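Long-range contacts in phytoene synthase (Enterococcus hirae, PDB 5IYS), which probably joins two farnesyl diphosphate molecules head to head into a C30 carotenoid precursor, as dehydrosqualene synthases do, and binds magnesium ions: residues E163-T168 with Q219-Y224; A243-I248 with L278-V282; D108-Q113 with Y133-V139. All blocks are in the same frame, centred on the assembly; numbering follows the deposited sequence.

How the interactions relate
All three interactions pair helices of one all-helical chain with the terpenoid-synthase fold, in series: interaction 3 closes before interaction 1 opens, and interaction 1 before interaction 2. The centres of interactions 3 and 1 are about 15 Å apart; the second helix of interaction 3, 125-143, is followed in the chain by the first of interaction 1, 155-172, and Gln166 CB lies 3.5 Å from Ala136 CB. Both touch FPS of chain G. Interactions 1 and 2, centres also about 15 Å apart, use the successive helices 207-227 and 236-258 and meet where Met165 CE lies 3.6 Å from Ala246 CA. The centres of interactions 2 and 3 are about 24 Å apart, their nearest atoms about 10 Å. The contacts thus run from the substrate-analogue cavity outward to helix 272-287.

Interaction 1. Residues E163-T168 with Q219-Y224; sequences EAMQLT and QAENLY. With FPS (S-[(2E,6E)-3,7,11-trimethyldodeca-2,6,10-trienyl] trihydrogen thiodiphosphate), chain G.
A methyl group sits almost exactly on the axis of an aromatic ring: Ala164 CB lies 3.5 Å from the centroid of the Tyr224 ring, 5° off its normal, a CH-pi contact. Both segments are regular alpha-helix, running nearly antiparallel at 152° (signed crossing angle -152°), with their axes 8.3 Å apart. Such closeness needs small residues where the backbones meet, and alanines supply them: the CA atoms of Ala164 and Ala220 are 4.5 Å apart, and Ala164 CB packs 3.5 Å from Ala220 O. Tyr224 (chi1 m) extends along the near face of helix 155-172, and its OH donates a 2.8 Å hydrogen bond to Thr168 OG1. Thr168 (chi1 m) in turn donates from OG1 to Ala164 O at 2.7 Å, so a relay ends on the helix's own backbone and the buried hydroxyls are satisfied. The pair belongs to the helical bundle of the squalene/phytoene synthase family: helix 155-172 turns one face to the substrate-analogue cavity, while helix 207-227 backs it from behind. On the backed face, leucines fill the space beside the alanines, with Leu167 CB (chi1 m, chi2 t) 3.8 Å from Ala220 CB and Leu167 CD1 3.8 Å from Leu223 CD1 (chi1 m, chi2 t). Met165 CG is 3.7 Å from Tyr224 OH. On the cavity side, Met165 O and Gln166 NE2 each lie 3.8 Å from C4 of FPS in chain G.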
loop_
_atom_site.group_PDB
_atom_site.type_symbol
_atom_site.label_atom_id
_atom_site.label_comp_id
_atom_site.label_asym_id
_atom_site.label_seq_id
_atom_site.Cartn_x
_atom_site.Cartn_y
_atom_site.Cartn_z
ATOM N N GLU A 163 3.832 0.098 6.281
ATOM C CA GLU A 163 3.069 0.347 7.486
ATOM C C GLU A 163 2.512 1.771 7.616
ATOM O O GLU A 163 1.358 1.953 8.005
ATOM C CB GLU A 163 3.876 -0.031 8.752
ATOM C CG GLU A 163 3.003 -0.119 10.000
ATOM C CD GLU A 163 3.847 -0.284 11.279
ATOM O OE1 GLU A 163 5.031 -0.670 11.183
ATOM O OE2 GLU A 163 3.352 0.029 12.380
ATOM N N ALA A 164 3.332 2.781 7.345
ATOM C CA ALA A 164 2.852 4.163 7.417
ATOM C C ALA A 164 1.649 4.336 6.475
ATOM O O ALA A 164 0.704 5.076 6.772
ATOM C CB ALA A 164 4.000 5.146 7.018
ATOM N N MET A 165 1.781 3.821 5.259
ATOM C CA MET A 165 0.692 3.952 4.290
ATOM C C MET A 165 -0.588 3.230 4.718
ATOM O O MET A 165 -1.708 3.729 4.504
ATOM C CB MET A 165 1.177 3.454 2.925
ATOM C CG MET A 165 2.053 4.477 2.197
ATOM S SD MET A 165 2.683 3.751 0.635
ATOM C CE MET A 165 3.581 5.174 0.031
ATOM N N GLN A 166 -0.438 2.033 5.268
ATOM C CA GLN A 166 -1.610 1.257 5.677
ATOM C C GLN A 166 -2.296 1.997 6.841
ATOM O O GLN A 166 -3.517 2.038 6.879
ATOM C CB GLN A 166 -1.202 -0.157 6.109
ATOM C CG GLN A 166 -2.340 -1.038 6.586
ATOM C CD GLN A 166 -3.456 -1.136 5.562
ATOM O OE1 GLN A 166 -4.603 -0.803 5.855
ATOM N NE2 GLN A 166 -3.096 -1.437 4.324
ATOM N N LEU A 167 -1.525 2.516 7.797
ATOM C CA LEU A 167 -2.100 3.329 8.891
ATOM C C LEU A 167 -2.848 4.545 8.353
ATOM O O LEU A 167 -3.889 4.940 8.877
ATOM C CB LEU A 167 -0.990 3.833 9.823
ATOM C CG LEU A 167 -0.383 2.804 10.776
ATOM C CD1 LEU A 167 0.612 3.460 11.714
ATOM C CD2 LEU A 167 -1.490 2.091 11.554
ATOM N N THR A 168 -2.260 5.202 7.357
ATOM C CA THR A 168 -2.925 6.330 6.695
ATOM C C THR A 168 -4.252 5.890 6.068
ATOM O O THR A 168 -5.285 6.558 6.209
ATOM C CB THR A 168 -2.003 6.897 5.589
ATOM O OG1 THR A 168 -0.741 7.291 6.169
ATOM C CG2 THR A 168 -2.653 8.089 4.887
ATOM N N GLN A 219 2.126 8.311 14.912
ATOM C CA GLN A 219 2.871 7.084 14.663
ATOM C C GLN A 219 3.124 6.885 13.170
ATOM O O GLN A 219 4.236 6.531 12.791
ATOM C CB GLN A 219 2.117 5.855 15.173
ATOM C CG GLN A 219 2.919 4.567 15.078
ATOM C CD GLN A 219 4.315 4.687 15.696
ATOM O OE1 GLN A 219 5.202 3.871 15.434
ATOM N NE2 GLN A 219 4.533 5.745 16.465
ATOM N N ALA A 220 2.072 6.954 12.349
ATOM C CA ALA A 220 2.267 6.939 10.885
ATOM C C ALA A 220 3.296 7.952 10.383
ATOM O O ALA A 220 4.153 7.640 9.534
ATOM C CB ALA A 220 0.925 7.139 10.172
ATOM N N GLU A 221 3.177 9.193 10.844
ATOM C CA GLU A 221 4.097 10.252 10.417
ATOM C C GLU A 221 5.546 9.964 10.798
ATOM O O GLU A 221 6.474 10.149 10.002
ATOM C CB GLU A 221 3.658 11.606 11.007
ATOM C CG GLU A 221 2.563 12.260 10.202
ATOM C CD GLU A 221 1.901 13.428 10.915
ATOM O OE1 GLU A 221 2.113 13.587 12.130
ATOM O OE2 GLU A 221 1.174 14.192 10.246
ATOM N N ASN A 222 5.729 9.419 11.992
ATOM C CA ASN A 222 7.033 8.915 12.414
ATOM C C ASN A 222 7.551 7.801 11.529
ATOM O O ASN A 222 8.734 7.774 11.174
ATOM C CB ASN A 222 6.952 8.378 13.853
ATOM C CG ASN A 222 6.824 9.488 14.887
ATOM O OD1 ASN A 222 6.563 9.222 16.062
ATOM N ND2 ASN A 222 7.037 10.728 14.466
ATOM N N LEU A 223 6.664 6.888 11.151
ATOM C CA LEU A 223 7.078 5.814 10.252
ATOM C C LEU A 223 7.454 6.275 8.849
ATOM O O LEU A 223 8.379 5.707 8.262
ATOM C CB LEU A 223 6.019 4.719 10.173
ATOM C CG LEU A 223 5.737 3.991 11.489
ATOM C CD1 LEU A 223 4.405 3.246 11.327
ATOM C CD2 LEU A 223 6.854 3.006 11.761
ATOM N N TYR A 224 6.703 7.233 8.286
ATOM C CA TYR A 224 7.065 7.834 7.016
ATOM C C TYR A 224 8.490 8.359 7.155
ATOM O O TYR A 224 9.372 8.050 6.346
ATOM C CB TYR A 224 6.088 8.967 6.632
ATOM C CG TYR A 224 4.785 8.500 5.985
ATOM C CD1 TYR A 224 4.771 7.914 4.710
ATOM C CD2 TYR A 224 3.572 8.779 6.580
ATOM C CE1 TYR A 224 3.570 7.551 4.092
ATOM C CE2 TYR A 224 2.371 8.381 5.995
ATOM C CZ TYR A 224 2.376 7.785 4.752
ATOM O OH TYR A 224 1.156 7.469 4.154
HETATM C C1 FPS G . -3.218 1.683 -1.090
HETATM S S1 FPS G . -3.593 0.807 -2.562
HETATM C C2 FPS G . -1.869 1.107 -0.701
HETATM C C3 FPS G . -1.463 0.906 0.564
HETATM C C4 FPS G . -2.341 1.281 1.722
HETATM C C5 FPS G . -0.095 0.325 0.867
HETATM C C6 FPS G . 0.747 -0.022 -0.360
HETATM C C7 FPS G . 2.185 -0.210 0.082
HETATM C C8 FPS G . 3.225 0.176 -0.679
HETATM C C10 FPS G . 4.612 -0.177 -0.186
HETATM C C9 FPS G . 3.064 0.867 -2.011
HETATM C C11 FPS G . 5.453 1.099 -0.098
HETATM C C12 FPS G . 6.903 0.770 0.218
HETATM C C13 FPS G . 7.875 0.611 -0.709
HETATM C C14 FPS G . 9.287 0.319 -0.271
HETATM C C15 FPS G . 7.604 0.750 -2.184
HETATM P PA FPS G . -5.016 1.789 -3.690
HETATM O O1A FPS G . -4.888 1.464 -5.112
HETATM O O2A FPS G . -6.367 1.063 -3.177
HETATM O O3A FPS G . -5.205 3.342 -3.370
HETATM P PB FPS G . -6.238 3.696 -2.167
HETATM O O1B FPS G . -7.607 3.992 -2.714
HETATM O O2B FPS G . -5.552 4.838 -1.455
HETATM O O3B FPS G . -6.424 2.570 -1.173
#

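Interaction 2. Residues A243-I248 with L278-V282; sequences ASAAFI and LLKEV
Apolar contacts dominate between these two alpha-helical segments, whose N-to-C directions make an angle of 126° (signed crossing angle +126°), with axes 9.3 Å apart; the nearest CA pairs are Ser244-Leu279 at 5.8 Å and Phe247-Leu278 at 6.7 Å. Val282 (chi1 t) packs its CG1 3.7 Å from Ala243 CB, whose small size leaves it room. Ile248 CD1 lies 3.9 Å from Leu279 CD2, and Phe247 CD2 4.1 Å from Leu278 CD2. A CH-pi contact is added: with Phe247 at chi1 m, Val282 CG2 stands 3.5 Å from the ring centroid, 17° off the normal, while Leu278 CD2 meets the ring edge. Here the C-terminal helix 272-287 is laid across helix 236-258 of the all-helical synthase fold, with branched aliphatic residues fitting around a broad, flat ring. No hydrogen bond links the segments. Ser244 OG (chi1 m) lies 3.2 Å from Leu279 CD2, but its polar partners are elsewhere, Gln240 O and Gln36 NE2; Glu281 likewise forms a salt bridge with Arg274.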
loop_
_atom_site.group_PDB
_atom_site.type_symbol
_atom_site.label_atom_id
_atom_site.label_comp_id
_atom_site.label_asym_id
_atom_site.label_seq_id
_atom_site.Cartn_x
_atom_site.Cartn_y
_atom_site.Cartn_z
ATOM N N ALA A 243 9.602 8.545 -3.408
ATOM C CA ALA A 243 9.237 9.665 -2.553
ATOM C C ALA A 243 7.901 10.309 -2.909
ATOM O O ALA A 243 7.093 10.654 -2.029
ATOM C CB ALA A 243 10.384 10.703 -2.567
ATOM N N SER A 244 7.630 10.469 -4.206
ATOM C CA SER A 244 6.302 10.930 -4.643
ATOM C C SER A 244 5.171 10.067 -4.089
ATOM O O SER A 244 4.176 10.579 -3.533
ATOM C CB SER A 244 6.196 11.007 -6.178
ATOM O OG SER A 244 7.105 11.975 -6.651
ATOM N N ALA A 245 5.305 8.755 -4.235
ATOM C CA ALA A 245 4.258 7.883 -3.710
ATOM C C ALA A 245 4.057 8.137 -2.212
ATOM O O ALA A 245 2.918 8.238 -1.732
ATOM C CB ALA A 245 4.559 6.412 -3.982
ATOM N N ALA A 246 5.161 8.226 -1.468
ATOM C CA ALA A 246 5.090 8.460 -0.045
ATOM C C ALA A 246 4.404 9.810 0.267
ATOM O O ALA A 246 3.589 9.869 1.184
ATOM C CB ALA A 246 6.525 8.380 0.582
ATOM N N PHE A 247 4.876 10.906 -0.349
ATOM C CA PHE A 247 4.363 12.241 -0.014
ATOM C C PHE A 247 2.896 12.375 -0.411
ATOM O O PHE A 247 2.065 12.894 0.356
ATOM C CB PHE A 247 5.156 13.325 -0.747
ATOM C CG PHE A 247 6.405 13.784 -0.026
ATOM C CD1 PHE A 247 7.426 12.898 0.262
ATOM C CD2 PHE A 247 6.653 15.151 0.119
ATOM C CE1 PHE A 247 8.644 13.344 0.834
ATOM C CE2 PHE A 247 7.853 15.612 0.649
ATOM C CZ PHE A 247 8.843 14.701 1.027
ATOM N N ILE A 248 2.554 11.848 -1.581
ATOM C CA ILE A 248 1.140 11.881 -1.978
ATOM C C ILE A 248 0.260 11.102 -0.997
ATOM O O ILE A 248 -0.821 11.573 -0.630
ATOM C CB ILE A 248 0.950 11.458 -3.449
ATOM C CG1 ILE A 248 1.540 12.560 -4.333
ATOM C CG2 ILE A 248 -0.517 11.208 -3.828
ATOM C CD1 ILE A 248 1.983 12.075 -5.714
ATOM N N LEU A 278 3.254 18.558 -4.750
ATOM C CA LEU A 278 4.025 17.572 -4.002
ATOM C C LEU A 278 5.203 16.977 -4.787
ATOM O O LEU A 278 6.304 16.786 -4.240
ATOM C CB LEU A 278 3.091 16.468 -3.455
ATOM C CG LEU A 278 2.270 16.910 -2.228
ATOM C CD1 LEU A 278 1.016 16.069 -1.935
ATOM C CD2 LEU A 278 3.109 16.994 -0.983
ATOM N N LEU A 279 5.004 16.733 -6.081
ATOM C CA LEU A 279 6.127 16.271 -6.921
ATOM C C LEU A 279 7.282 17.275 -6.904
ATOM O O LEU A 279 8.456 16.886 -6.902
ATOM C CB LEU A 279 5.693 16.001 -8.355
ATOM C CG LEU A 279 4.568 14.994 -8.626
ATOM C CD1 LEU A 279 4.278 14.819 -10.114
ATOM C CD2 LEU A 279 4.745 13.643 -7.936
ATOM N N LYS A 280 6.950 18.563 -6.970
ATOM C CA LYS A 280 7.975 19.594 -6.917
ATOM C C LYS A 280 8.612 19.633 -5.536
ATOM O O LYS A 280 9.827 19.801 -5.435
ATOM C CB LYS A 280 7.401 20.980 -7.243
ATOM C CG LYS A 280 6.986 21.138 -8.721
ATOM C CD LYS A 280 6.456 22.540 -9.004
ATOM C CE LYS A 280 6.482 22.781 -10.508
ATOM N NZ LYS A 280 5.290 22.114 -11.056
ATOM N N GLU A 281 7.807 19.549 -4.473
ATOM C CA GLU A 281 8.392 19.446 -3.143
ATOM C C GLU A 281 9.335 18.267 -3.037
ATOM O O GLU A 281 10.298 18.325 -2.281
ATOM C CB GLU A 281 7.359 19.295 -2.029
ATOM C CG GLU A 281 6.545 20.529 -1.749
ATOM C CD GLU A 281 5.478 20.286 -0.696
ATOM O OE1 GLU A 281 5.694 19.433 0.195
ATOM O OE2 GLU A 281 4.414 20.938 -0.785
ATOM N N VAL A 282 8.928 17.135 -3.601
ATOM C CA VAL A 282 9.727 15.923 -3.527
ATOM C C VAL A 282 11.054 16.163 -4.231
ATOM O O VAL A 282 12.111 15.865 -3.674
ATOM C CB VAL A 282 8.944 14.723 -4.116
ATOM C CG1 VAL A 282 9.868 13.647 -4.685
ATOM C CG2 VAL A 282 8.018 14.170 -3.032
#

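Interaction 3. Residues D108-Q113 with Y133-V139; sequences DMLTGQ and YYVAGSV. With FPS (S-[(2E,6E)-3,7,11-trimethyldodeca-2,6,10-trienyl] trihydrogen thiodiphosphate), chain H; FPS (S-[(2E,6E)-3,7,11-trimethyldodeca-2,6,10-trienyl] trihydrogen thiodiphosphate), chain G.
The two helical segments run nearly antiparallel, at 153° (signed crossing angle -153°), with axes only 7.4 Å apart. Segment 108-113 is regular alpha-helix, whereas 133-139 contains a wider pi-type turn at 133-137, where Ser138 N donates to Tyr133 O at 2.8 Å and Val135 and Ala136 depart from helical phi/psi (-101/-7 and -140/-47). The nearest CA pairs are Gly112-Tyr134 at 4.9 Å and Met109-Val135 at 5.1 Å. Gly112 permits this approach, since a CB there would clash with Tyr134 CB and Val135 CG1. Met109 CA also makes a CA-H...O contact with Tyr134 O at 3.3 Å, while Ser138 OG (chi1 p) donates to that same carbonyl oxygen at 2.7 Å. This pi-type turn lies in the wall of the substrate-analogue cavity of this terpenoid-synthase fold: Val135 O, without a hydrogen-bond partner, is 3.2 Å from C4 of FPS in chain H, and Ala136 O is 3.7 Å from C7 of FPS in chain G. Met109 (chi1 t, chi2 p, chi3 p) curls inward, bringing CE 3.3 Å from Val139 CG2 and 3.6 Å from C6 of FPS in chain H. Gln113 NE2, in a weak hydrogen bond with OD1 of Asp56, a magnesium ligand, lies 3.6 Å from C5 of that FPS. Farther from the cavity, Tyr133 OH donates a 2.6 Å hydrogen bond to Asp108 OD2, and the Tyr134 ring turns its edge to Asp108 O, which lies 3.3 Å from Tyr134 CD1.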
loop_
_atom_site.group_PDB
_atom_site.type_symbol
_atom_site.label_atom_id
_atom_site.label_comp_id
_atom_site.label_asym_id
_atom_site.label_seq_id
_atom_site.Cartn_x
_atom_site.Cartn_y
_atom_site.Cartn_z
ATOM N N ASP A 108 2.881 -13.757 1.752
ATOM C CA ASP A 108 2.454 -12.943 2.892
ATOM C C ASP A 108 1.204 -12.097 2.601
ATOM O O ASP A 108 0.346 -11.955 3.462
ATOM C CB ASP A 108 3.611 -12.063 3.419
ATOM C CG ASP A 108 4.722 -12.869 4.085
ATOM O OD1 ASP A 108 4.452 -14.041 4.445
ATOM O OD2 ASP A 108 5.852 -12.334 4.307
ATOM N N MET A 109 1.171 -11.401 1.466
ATOM C CA MET A 109 -0.027 -10.689 1.033
ATOM C C MET A 109 -1.281 -11.584 1.021
ATOM O O MET A 109 -2.328 -11.185 1.529
ATOM C CB MET A 109 0.218 -10.058 -0.353
ATOM C CG MET A 109 -1.002 -9.404 -1.051
ATOM S SD MET A 109 -1.738 -8.098 -0.055
ATOM C CE MET A 109 -0.711 -6.662 -0.426
ATOM N N LEU A 110 -1.196 -12.776 0.437
ATOM C CA LEU A 110 -2.399 -13.617 0.359
ATOM C C LEU A 110 -2.811 -14.017 1.786
ATOM O O LEU A 110 -3.982 -14.171 2.075
ATOM C CB LEU A 110 -2.128 -14.866 -0.473
ATOM C CG LEU A 110 -1.703 -14.494 -1.903
ATOM C CD1 LEU A 110 -1.738 -15.728 -2.798
ATOM C CD2 LEU A 110 -2.635 -13.420 -2.446
ATOM N N THR A 111 -1.836 -14.217 2.671
ATOM C CA THR A 111 -2.133 -14.659 4.040
ATOM C C THR A 111 -2.828 -13.535 4.791
ATOM O O THR A 111 -3.775 -13.767 5.557
ATOM C CB THR A 111 -0.810 -14.954 4.788
ATOM O OG1 THR A 111 -0.178 -16.080 4.181
ATOM C CG2 THR A 111 -1.059 -15.221 6.270
ATOM N N GLY A 112 -2.396 -12.299 4.529
ATOM C CA GLY A 112 -3.043 -11.154 5.135
ATOM C C GLY A 112 -4.450 -10.971 4.594
ATOM O O GLY A 112 -5.396 -10.711 5.352
ATOM N N GLN A 113 -4.601 -11.065 3.283
ATOM C CA GLN A 113 -5.946 -10.967 2.713
ATOM C C GLN A 113 -6.891 -12.003 3.311
ATOM O O GLN A 113 -8.077 -11.727 3.492
ATOM C CB GLN A 113 -5.935 -11.098 1.196
ATOM C CG GLN A 113 -5.222 -9.963 0.497
ATOM C CD GLN A 113 -5.923 -8.640 0.718
ATOM O OE1 GLN A 113 -7.135 -8.593 0.849
ATOM N NE2 GLN A 113 -5.151 -7.591 0.918
ATOM N N TYR A 133 2.002 -5.339 8.254
ATOM C CA TYR A 133 3.091 -5.964 7.482
ATOM C C TYR A 133 2.459 -6.831 6.398
ATOM O O TYR A 133 2.835 -6.786 5.218
ATOM C CB TYR A 133 4.057 -6.819 8.329
ATOM C CG TYR A 133 4.884 -7.697 7.413
ATOM C CD1 TYR A 133 5.741 -7.108 6.483
ATOM C CD2 TYR A 133 4.559 -9.039 7.224
ATOM C CE1 TYR A 133 6.339 -7.860 5.454
ATOM C CE2 TYR A 133 5.198 -9.809 6.236
ATOM C CZ TYR A 133 6.067 -9.193 5.346
ATOM O OH TYR A 133 6.648 -9.875 4.293
ATOM N N TYR A 134 1.588 -7.737 6.815
ATOM C CA TYR A 134 1.105 -8.732 5.861
ATOM C C TYR A 134 0.426 -8.097 4.650
ATOM O O TYR A 134 0.598 -8.580 3.523
ATOM C CB TYR A 134 0.185 -9.752 6.520
ATOM C CG TYR A 134 1.003 -10.801 7.247
ATOM C CD1 TYR A 134 1.529 -11.899 6.567
ATOM C CD2 TYR A 134 1.360 -10.623 8.573
ATOM C CE1 TYR A 134 2.352 -12.833 7.222
ATOM C CE2 TYR A 134 2.167 -11.552 9.236
ATOM C CZ TYR A 134 2.639 -12.665 8.560
ATOM O OH TYR A 134 3.439 -13.580 9.223
ATOM N N VAL A 135 -0.330 -7.026 4.853
ATOM C CA VAL A 135 -1.038 -6.465 3.700
ATOM C C VAL A 135 -0.381 -5.236 3.091
ATOM O O VAL A 135 -0.906 -4.680 2.130
ATOM C CB VAL A 135 -2.498 -6.117 4.010
ATOM C CG1 VAL A 135 -3.274 -7.344 4.467
ATOM C CG2 VAL A 135 -2.578 -4.948 5.017
ATOM N N ALA A 136 0.665 -4.698 3.704
ATOM C CA ALA A 136 1.175 -3.438 3.189
ATOM C C ALA A 136 2.686 -3.388 3.208
ATOM O O ALA A 136 3.322 -3.071 2.199
ATOM C CB ALA A 136 0.525 -2.233 3.922
ATOM N N GLY A 137 3.279 -3.774 4.335
ATOM C CA GLY A 137 4.740 -3.906 4.384
ATOM C C GLY A 137 5.255 -4.945 3.395
ATOM O O GLY A 137 6.313 -4.763 2.771
ATOM N N SER A 138 4.443 -5.970 3.135
ATOM C CA SER A 138 4.821 -6.973 2.145
ATOM C C SER A 138 4.978 -6.375 0.749
ATOM O O SER A 138 5.826 -6.826 -0.047
ATOM C CB SER A 138 3.810 -8.134 2.119
ATOM O OG SER A 138 2.501 -7.622 1.858
ATOM N N VAL A 139 4.090 -5.447 0.419
ATOM C CA VAL A 139 4.161 -4.751 -0.874
ATOM C C VAL A 139 5.502 -4.034 -1.045
ATOM O O VAL A 139 6.144 -4.085 -2.089
ATOM C CB VAL A 139 3.029 -3.708 -1.042
ATOM C CG1 VAL A 139 3.153 -3.026 -2.420
ATOM C CG2 VAL A 139 1.657 -4.413 -1.007
HETATM C C1 FPS H . -5.496 -1.100 -0.014
HETATM S S1 FPS H . -5.877 -0.956 1.704
HETATM C C2 FPS H . -5.129 -2.530 -0.327
HETATM C C3 FPS H . -3.997 -3.139 0.071
HETATM C C4 FPS H . -2.981 -2.495 0.977
HETATM C C5 FPS H . -3.772 -4.563 -0.382
HETATM C C6 FPS H . -3.377 -4.630 -1.856
HETATM C C7 FPS H . -2.286 -3.621 -2.172
HETATM C C8 FPS H . -2.366 -2.820 -3.245
HETATM C C10 FPS H . -1.258 -1.811 -3.433
HETATM C C9 FPS H . -3.558 -2.859 -4.164
HETATM C C11 FPS H . -0.128 -2.321 -4.298
HETATM C C12 FPS H . 0.608 -1.045 -4.684
HETATM C C13 FPS H . 1.731 -1.014 -5.426
HETATM C C14 FPS H . 2.391 -2.242 -5.973
HETATM C C15 FPS H . 2.355 0.317 -5.705
HETATM P PA FPS H . -7.898 -1.228 1.617
HETATM O O1A FPS H . -8.189 -2.572 1.059
HETATM O O2A FPS H . -8.489 -1.136 3.111
HETATM O O3A FPS H . -8.525 0.070 0.877
HETATM P PB FPS H . -9.199 0.159 -0.564
HETATM O O1B FPS H . -10.630 0.545 -0.299
HETATM O O2B FPS H . -9.169 -1.142 -1.336
HETATM O O3B FPS H . -8.435 1.218 -1.330
HETATM C C1 FPS G . -3.218 1.683 -1.090
HETATM S S1 FPS G . -3.593 0.807 -2.562
HETATM C C2 FPS G . -1.869 1.107 -0.701
HETATM C C3 FPS G . -1.463 0.906 0.564
HETATM C C4 FPS G . -2.341 1.281 1.722
HETATM C C5 FPS G . -0.095 0.325 0.867
HETATM C C6 FPS G . 0.747 -0.022 -0.360
HETATM C C7 FPS G . 2.185 -0.210 0.082
HETATM C C8 FPS G . 3.225 0.176 -0.679
HETATM C C10 FPS G . 4.612 -0.177 -0.186
HETATM C C9 FPS G . 3.064 0.867 -2.011
HETATM C C11 FPS G . 5.453 1.099 -0.098
HETATM C C12 FPS G . 6.903 0.770 0.218
HETATM C C13 FPS G . 7.875 0.611 -0.709
HETATM C C14 FPS G . 9.287 0.319 -0.271
HETATM C C15 FPS G . 7.604 0.750 -2.184
HETATM P PA FPS G . -5.016 1.789 -3.690
HETATM O O1A FPS G . -4.888 1.464 -5.112
HETATM O O2A FPS G . -6.367 1.063 -3.177
HETATM O O3A FPS G . -5.205 3.342 -3.370
HETATM P PB FPS G . -6.238 3.696 -2.167
HETATM O O1B FPS G . -7.607 3.992 -2.714
HETATM O O2B FPS G . -5.552 4.838 -1.455
HETATM O O3B FPS G . -6.424 2.570 -1.173
#